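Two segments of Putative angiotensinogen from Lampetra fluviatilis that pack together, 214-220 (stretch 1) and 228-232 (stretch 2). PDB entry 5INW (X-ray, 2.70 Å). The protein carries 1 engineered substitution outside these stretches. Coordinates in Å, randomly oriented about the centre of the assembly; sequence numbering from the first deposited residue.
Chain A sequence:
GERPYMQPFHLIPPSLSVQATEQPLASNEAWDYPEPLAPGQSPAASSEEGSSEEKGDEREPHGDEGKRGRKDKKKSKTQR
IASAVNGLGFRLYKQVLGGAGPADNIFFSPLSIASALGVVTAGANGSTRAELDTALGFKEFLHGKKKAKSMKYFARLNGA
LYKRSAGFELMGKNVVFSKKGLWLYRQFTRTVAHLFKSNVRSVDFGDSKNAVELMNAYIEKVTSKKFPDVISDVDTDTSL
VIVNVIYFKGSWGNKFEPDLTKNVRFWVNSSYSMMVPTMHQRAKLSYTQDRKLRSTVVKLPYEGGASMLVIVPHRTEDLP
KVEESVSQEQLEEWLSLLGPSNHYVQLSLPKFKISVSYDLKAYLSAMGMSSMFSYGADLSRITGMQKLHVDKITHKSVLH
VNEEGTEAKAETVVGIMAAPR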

# COMPACT_ATOMS: atom_id res chain seq x y z
N LEU A 214 18.38 9.51 14.79
CA LEU A 214 19.18 8.32 14.51
C LEU A 214 18.37 7.36 13.69
O LEU A 214 18.84 6.88 12.64
CB LEU A 214 19.68 7.64 15.80
CG LEU A 214 20.79 8.36 16.59
CD1 LEU A 214 20.90 7.89 18.03
CD2 LEU A 214 22.14 8.21 15.94
N MET A 215 17.15 7.09 14.11
CA MET A 215 16.31 6.17 13.36
C MET A 215 16.11 6.65 11.91
O MET A 215 16.34 5.88 10.96
CB MET A 215 15.01 5.97 14.05
CG MET A 215 15.12 5.19 15.36
SD MET A 215 13.63 5.39 16.38
CE MET A 215 12.68 4.02 15.85
N ASN A 216 15.74 7.93 11.74
CA ASN A 216 15.52 8.50 10.43
C ASN A 216 16.75 8.50 9.59
O ASN A 216 16.67 8.20 8.42
CB ASN A 216 14.96 9.91 10.51
CG ASN A 216 13.51 9.92 10.90
OD1 ASN A 216 12.71 9.10 10.44
ND2 ASN A 216 13.15 10.85 11.78
N ALA A 217 17.88 8.81 10.18
CA ALA A 217 19.16 8.78 9.46
C ALA A 217 19.47 7.36 8.96
O ALA A 217 19.93 7.20 7.85
CB ALA A 217 20.29 9.26 10.37
N TYR A 218 19.20 6.33 9.78
CA TYR A 218 19.39 4.95 9.33
C TYR A 218 18.47 4.60 8.18
O TYR A 218 18.89 3.93 7.24
CB TYR A 218 19.13 3.95 10.45
CG TYR A 218 19.51 2.51 10.07
CD1 TYR A 218 20.81 2.01 10.31
CD2 TYR A 218 18.58 1.66 9.48
CE1 TYR A 218 21.13 0.70 9.99
CE2 TYR A 218 18.91 0.37 9.15
CZ TYR A 218 20.18 -0.10 9.39
OH TYR A 218 20.47 -1.39 9.04
N ILE A 219 17.21 5.02 8.27
CA ILE A 219 16.24 4.70 7.25
C ILE A 219 16.66 5.34 5.94
O ILE A 219 16.64 4.69 4.88
CB ILE A 219 14.83 5.10 7.67
CG1 ILE A 219 14.38 4.17 8.76
CG2 ILE A 219 13.85 5.01 6.51
CD1 ILE A 219 13.18 4.68 9.51
N GLU A 220 17.06 6.60 6.02
CA GLU A 220 17.48 7.35 4.86
C GLU A 220 18.72 6.76 4.20
O GLU A 220 18.77 6.67 2.99
CB GLU A 220 17.74 8.80 5.25
CG GLU A 220 17.86 9.73 4.07
CD GLU A 220 18.07 11.17 4.47
OE1 GLU A 220 17.23 11.68 5.25
OE2 GLU A 220 19.06 11.79 3.98
N PRO A 228 13.31 10.22 4.21
CA PRO A 228 13.78 10.89 5.43
C PRO A 228 12.56 10.96 6.33
O PRO A 228 11.47 10.55 5.90
CB PRO A 228 14.15 12.26 4.92
CG PRO A 228 13.14 12.52 3.83
CD PRO A 228 12.75 11.20 3.25
N ASP A 229 12.71 11.47 7.55
CA ASP A 229 11.54 11.75 8.45
C ASP A 229 10.34 10.73 8.54
O ASP A 229 9.22 11.10 8.86
CB ASP A 229 10.99 13.17 8.18
CG ASP A 229 10.29 13.30 6.83
OD1 ASP A 229 9.66 12.33 6.34
OD2 ASP A 229 10.35 14.41 6.24
N VAL A 230 10.60 9.44 8.34
CA VAL A 230 9.60 8.42 8.49
C VAL A 230 9.12 8.40 9.94
O VAL A 230 7.98 8.06 10.21
CB VAL A 230 10.16 7.02 8.11
CG1 VAL A 230 9.18 5.88 8.43
CG2 VAL A 230 10.51 6.98 6.64
N ILE A 231 10.00 8.70 10.89
CA ILE A 231 9.58 8.76 12.29
C ILE A 231 9.58 10.22 12.78
O ILE A 231 10.54 10.97 12.53
CB ILE A 231 10.48 7.88 13.17
CG1 ILE A 231 10.20 6.41 12.84
CG2 ILE A 231 10.20 8.15 14.63
CD1 ILE A 231 11.47 5.65 12.66
N SER A 232 8.48 10.58 13.46
CA SER A 232 8.30 11.93 14.04
C SER A 232 8.57 11.98 15.54
O SER A 232 9.14 12.95 16.02
CB SER A 232 6.88 12.42 13.79
OG SER A 232 5.92 11.44 14.15

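The carboxamide of Asn216 reads the backbone of Ile231 at both of its polar positions, so that a single helix side chain binds the amide and the carbonyl of one residue in a segment without regular secondary structure. Ile231 N donates to Asn216 OD1 at 2.8 Å with an N-H...acceptor angle of 171°, and Asn216 ND2 donates to Ile231 O at 2.7 Å with an angle of 176°. Both bonds are short and nearly linear. The match is one of complementary groups: the amide oxygen accepts where the backbone offers N-H, and the amide nitrogen donates where the backbone offers C=O. With phi/psi of -109/133°, Ile231 is locally extended, and its N and O both face the carboxamide, much as they might face a neighbouring strand.

Asn216 OD1 also lies 3.0 Å from Val230 N, but the angle there is poor and the pair is not a hydrogen bond. The oxygen thus sits close to two successive amide nitrogens while bonding across the contact to that of Ile231 alone. The same atom approaches Asp229 C to 3.4 Å, so the backbone from Asp229 C to Ile231 N passes close to Asn216 OD1. Asn216 projects toward the second stretch with chi1 in the m well, and the CA atoms of Asn216 and Asp229 are 5.5 Å apart. Asp229 itself turns its CA-to-CB bond away from the helix and has positive phi (42/29°), so it is the backbone at this position that comes near Asn216.

Next to this polar pairing, the contact is apolar. Met215 and Ile219 are one helical turn apart, linked by the backbone hydrogen bond from Ile219 N to Met215 O (3.0 Å), and both point toward the second stretch. Their side chains converge on the end of Ile231: Met215 CE lies 3.8 Å from Ile231 CD1, and Ile219 CD1 lies 3.7 Å from that same methyl. Ile219 also meets Val230, the closest pair being Ile219 CG2 and Val230 CG2 at 3.9 Å. Ile231 therefore takes part in two ways, its backbone held by Asn216 and its buried side chain packed against Met215 and Ile219. It has the largest area covered by the opposing stretch, 84 Å², followed closely by Asn216 with 80 Å², out of 378 Å² buried in total.

At the other end of the contact, Glu220 follows Asn216 by one turn, with Glu220 N bonded to Asn216 O at 2.9 Å. Its CA-to-CB bond points sideways, but the end of the side chain comes nearer: with chi1 and chi2 both t and chi3 at -55°, Glu220 OE1 lies 3.2 Å from Pro228 CB. This is a close van der Waals approach to a carbon atom; no hydrogen bond or salt bridge joins the two residues. Ala217, facing away, and Leu214 and Tyr218, out of reach, take no part.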